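PDB 1WVG: CDP-glucose 4,6-dehydratase, which catalyses the NAD(+)-dependent dehydration of CDP-D-glucose to CDP-4-dehydro-6-deoxy-D-glucose, an early step towards the dideoxy sugar of the lipopolysaccharide O-antigen. Local coordinates for residues R319-R328 / R348-A356. Sequence-based numbering, arbitrary orientation.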
loop_
_atom_site.group_PDB
_atom_site.type_symbol
_atom_site.label_atom_id
_atom_site.label_comp_id
_atom_site.label_asym_id
_atom_site.label_seq_id
_atom_site.Cartn_x
_atom_site.Cartn_y
_atom_site.Cartn_z
ATOM N N ARG A 319 -30.933 2.529 7.646
ATOM C CA ARG A 319 -32.269 3.040 7.627
ATOM C C ARG A 319 -32.462 4.429 8.165
ATOM O O ARG A 319 -33.191 5.211 7.561
ATOM C CB ARG A 319 -33.269 2.065 8.228
ATOM C CG ARG A 319 -33.669 1.051 7.163
ATOM C CD ARG A 319 -33.575 -0.392 7.628
ATOM N NE ARG A 319 -34.870 -1.061 7.627
ATOM C CZ ARG A 319 -35.043 -2.389 7.561
ATOM N NH1 ARG A 319 -34.007 -3.236 7.473
ATOM N NH2 ARG A 319 -36.275 -2.870 7.573
ATOM N N TRP A 320 -31.857 4.732 9.300
ATOM C CA TRP A 320 -32.069 6.050 9.852
ATOM C C TRP A 320 -30.911 6.994 9.773
ATOM O O TRP A 320 -29.755 6.600 9.802
ATOM C CB TRP A 320 -32.441 5.954 11.313
ATOM C CG TRP A 320 -33.758 5.274 11.436
ATOM C CD1 TRP A 320 -34.762 5.296 10.525
ATOM C CD2 TRP A 320 -34.220 4.503 12.533
ATOM N NE1 TRP A 320 -35.845 4.592 10.981
ATOM C CE2 TRP A 320 -35.536 4.085 12.215
ATOM C CE3 TRP A 320 -33.638 4.137 13.731
ATOM C CZ2 TRP A 320 -36.275 3.300 13.080
ATOM C CZ3 TRP A 320 -34.373 3.370 14.602
ATOM C CH2 TRP A 320 -35.668 2.953 14.274
ATOM N N GLY A 321 -31.270 8.258 9.723
ATOM C CA GLY A 321 -30.303 9.351 9.721
ATOM C C GLY A 321 -29.916 9.756 11.164
ATOM O O GLY A 321 -30.619 9.489 12.170
ATOM N N LEU A 322 -28.756 10.403 11.248
ATOM C CA LEU A 322 -28.206 10.875 12.501
ATOM C C LEU A 322 -29.227 11.715 13.267
ATOM O O LEU A 322 -29.502 11.599 14.465
ATOM C CB LEU A 322 -26.904 11.660 12.215
ATOM C CG LEU A 322 -26.256 12.145 13.498
ATOM C CD1 LEU A 322 -26.209 10.982 14.479
ATOM C CD2 LEU A 322 -24.837 12.637 13.265
ATOM N N THR A 323 -29.826 12.630 12.559
ATOM C CA THR A 323 -30.771 13.438 13.269
ATOM C C THR A 323 -31.962 12.656 13.797
ATOM O O THR A 323 -32.428 12.841 14.932
ATOM C CB THR A 323 -31.172 14.617 12.384
ATOM O OG1 THR A 323 -29.968 15.224 11.961
ATOM C CG2 THR A 323 -32.000 15.608 13.190
ATOM N N GLU A 324 -32.472 11.786 12.949
ATOM C CA GLU A 324 -33.620 10.986 13.317
ATOM C C GLU A 324 -33.219 10.134 14.497
ATOM O O GLU A 324 -33.895 10.029 15.529
ATOM C CB GLU A 324 -34.025 10.126 12.106
ATOM C CG GLU A 324 -34.377 8.690 12.508
ATOM C CD GLU A 324 -35.846 8.536 12.787
ATOM O OE1 GLU A 324 -36.374 8.933 13.818
ATOM O OE2 GLU A 324 -36.479 7.921 11.816
ATOM N N THR A 325 -32.047 9.556 14.322
ATOM C CA THR A 325 -31.484 8.755 15.349
ATOM C C THR A 325 -31.434 9.562 16.674
ATOM O O THR A 325 -32.030 9.158 17.669
ATOM C CB THR A 325 -30.152 8.214 14.809
ATOM O OG1 THR A 325 -30.464 7.168 13.883
ATOM C CG2 THR A 325 -29.243 7.721 15.935
ATOM N N LEU A 326 -30.787 10.739 16.706
ATOM C CA LEU A 326 -30.715 11.547 17.919
ATOM C C LEU A 326 -32.090 11.835 18.497
ATOM O O LEU A 326 -32.353 11.824 19.703
ATOM C CB LEU A 326 -29.966 12.846 17.601
ATOM C CG LEU A 326 -28.479 12.585 17.412
ATOM C CD1 LEU A 326 -27.773 13.918 17.235
ATOM C CD2 LEU A 326 -27.891 11.835 18.613
ATOM N N SER A 327 -33.010 12.070 17.603
ATOM C CA SER A 327 -34.332 12.350 18.061
ATOM C C SER A 327 -34.945 11.186 18.828
ATOM O O SER A 327 -35.523 11.348 19.901
ATOM C CB SER A 327 -35.182 12.775 16.905
ATOM O OG SER A 327 -36.513 12.747 17.364
ATOM N N ARG A 328 -34.784 9.996 18.268
ATOM C CA ARG A 328 -35.284 8.773 18.856
ATOM C C ARG A 328 -34.626 8.451 20.177
ATOM O O ARG A 328 -35.297 7.933 21.056
ATOM C CB ARG A 328 -35.097 7.589 17.922
ATOM C CG ARG A 328 -36.173 7.547 16.856
ATOM C CD ARG A 328 -35.830 6.575 15.726
ATOM N NE ARG A 328 -36.909 6.380 14.744
ATOM C CZ ARG A 328 -38.086 5.747 14.967
ATOM N NH1 ARG A 328 -38.401 5.208 16.141
ATOM N NH2 ARG A 328 -38.971 5.636 13.978
ATOM N N ARG A 348 -41.193 -1.221 20.224
ATOM C CA ARG A 348 -41.647 -0.321 19.197
ATOM C C ARG A 348 -40.520 0.165 18.269
ATOM O O ARG A 348 -40.670 0.330 17.050
ATOM C CB ARG A 348 -42.420 0.846 19.792
ATOM C CG ARG A 348 -43.537 1.285 18.847
ATOM C CD ARG A 348 -44.267 2.569 19.222
ATOM N NE ARG A 348 -44.631 3.337 18.036
ATOM C CZ ARG A 348 -44.794 4.660 17.980
ATOM N NH1 ARG A 348 -44.661 5.470 19.056
ATOM N NH2 ARG A 348 -45.118 5.203 16.806
ATOM N N GLU A 349 -39.366 0.450 18.847
ATOM C CA GLU A 349 -38.283 0.920 17.977
ATOM C C GLU A 349 -37.858 -0.086 16.939
ATOM O O GLU A 349 -37.648 0.306 15.787
ATOM C CB GLU A 349 -37.070 1.494 18.692
ATOM C CG GLU A 349 -37.451 2.819 19.339
ATOM C CD GLU A 349 -36.489 3.880 18.970
ATOM O OE1 GLU A 349 -35.284 3.764 19.170
ATOM O OE2 GLU A 349 -37.091 4.899 18.402
ATOM N N ILE A 350 -37.743 -1.365 17.374
ATOM C CA ILE A 350 -37.374 -2.503 16.519
ATOM C C ILE A 350 -38.409 -2.585 15.385
ATOM O O ILE A 350 -38.105 -2.656 14.198
ATOM C CB ILE A 350 -37.262 -3.805 17.338
ATOM C CG1 ILE A 350 -36.171 -3.771 18.403
ATOM C CG2 ILE A 350 -37.119 -5.055 16.478
ATOM C CD1 ILE A 350 -35.872 -5.145 19.025
ATOM N N SER A 351 -39.688 -2.485 15.752
ATOM C CA SER A 351 -40.723 -2.539 14.742
ATOM C C SER A 351 -40.653 -1.383 13.742
ATOM O O SER A 351 -40.823 -1.516 12.537
ATOM C CB SER A 351 -42.086 -2.530 15.419
ATOM O OG SER A 351 -42.792 -1.386 14.966
ATOM N N ASP A 352 -40.425 -0.205 14.265
ATOM C CA ASP A 352 -40.335 0.967 13.430
ATOM C C ASP A 352 -39.177 0.797 12.476
ATOM O O ASP A 352 -39.223 1.198 11.330
ATOM C CB ASP A 352 -39.978 2.190 14.311
ATOM C CG ASP A 352 -41.120 2.795 15.084
ATOM O OD1 ASP A 352 -42.267 2.452 14.881
ATOM O OD2 ASP A 352 -40.758 3.722 15.971
ATOM N N TYR A 353 -38.091 0.244 13.003
ATOM C CA TYR A 353 -36.929 0.065 12.178
ATOM C C TYR A 353 -37.245 -0.930 11.119
ATOM O O TYR A 353 -36.891 -0.744 9.962
ATOM C CB TYR A 353 -35.659 -0.373 12.941
ATOM C CG TYR A 353 -34.371 -0.406 12.112
ATOM C CD1 TYR A 353 -33.523 0.697 12.021
ATOM C CD2 TYR A 353 -33.975 -1.570 11.452
ATOM C CE1 TYR A 353 -32.332 0.645 11.299
ATOM C CE2 TYR A 353 -32.816 -1.634 10.678
ATOM C CZ TYR A 353 -31.992 -0.515 10.604
ATOM O OH TYR A 353 -30.823 -0.574 9.885
ATOM N N MET A 354 -37.896 -1.993 11.533
ATOM C CA MET A 354 -38.236 -3.002 10.554
ATOM C C MET A 354 -39.143 -2.430 9.480
ATOM O O MET A 354 -39.257 -2.938 8.367
ATOM C CB MET A 354 -38.909 -4.207 11.212
ATOM C CG MET A 354 -37.957 -4.892 12.155
ATOM S SD MET A 354 -37.442 -6.496 11.509
ATOM C CE MET A 354 -37.853 -7.507 12.955
ATOM N N SER A 355 -39.819 -1.352 9.827
ATOM C CA SER A 355 -40.697 -0.720 8.866
ATOM C C SER A 355 -39.925 0.263 7.979
ATOM O O SER A 355 -40.245 0.390 6.801
ATOM C CB SER A 355 -41.909 -0.088 9.534
ATOM O OG SER A 355 -42.216 -0.821 10.704
ATOM N N ALA A 356 -38.903 0.935 8.560
ATOM C CA ALA A 356 -38.033 1.924 7.910
ATOM C C ALA A 356 -37.394 1.359 6.642
ATOM O O ALA A 356 -37.504 1.944 5.558
ATOM C CB ALA A 356 -36.975 2.444 8.889
HETATM O O HOH W 1 -37.653 6.644 20.302
#
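NH1 of Arg328 is gripped by two acids of the C-terminal helix: Glu349 OE2 at 2.6 Å and Asp352 OD2 at 2.8 Å. With Glu324, whose OE1 lies 2.8 Å from Arg328 NE, they form a salt-bridge network tying helix 322-337 to helix 342-355 in this short-chain dehydrogenase/reductase. Both acceptors across the contact lie in the guanidinium plane, but the carboxylates are turned differently: Asp352 OD2 is met on its anti side, while Glu349 OE2 is reached from above its carboxylate plane, 42° out. The aliphatic part of Arg328 runs alongside the Glu349 carboxylate, CG 3.2 Å from Glu349 OE2, and a water donates to both Arg328 O and Glu349 OE2. The other carboxylate oxygen, Glu349 OE1, is hydrogen-bonded to His234 NE2.

Next to the network, on the Tyr353 side, Trp320 fills the gap between the helices. Arg328 NE and Glu324 OE2 lie above one face of the indole, toward its rim, and the edge of Tyr353, at CD1, meets the opposite face in a T-shaped stack, planes 84° apart. The indole rim also presses on the helix backbone, CZ2 lying 3.4 Å from Tyr353 CA. Tyr353 CG stands anti to its backbone N (chi1 -173°), which sends the ring between Trp320 and Arg319, and its hydroxyl is hydrogen-bonded to Glu237, whose carboxylate also takes the backbone N-H groups of Arg319 and Trp320.

Arg319 closes the end near Ala356: kinks in its chain lay CD over the tyrosine face, 3.4 Å from Tyr353 CZ, before NH2 makes a weak hydrogen bond of 3.1 Å to Met354 O.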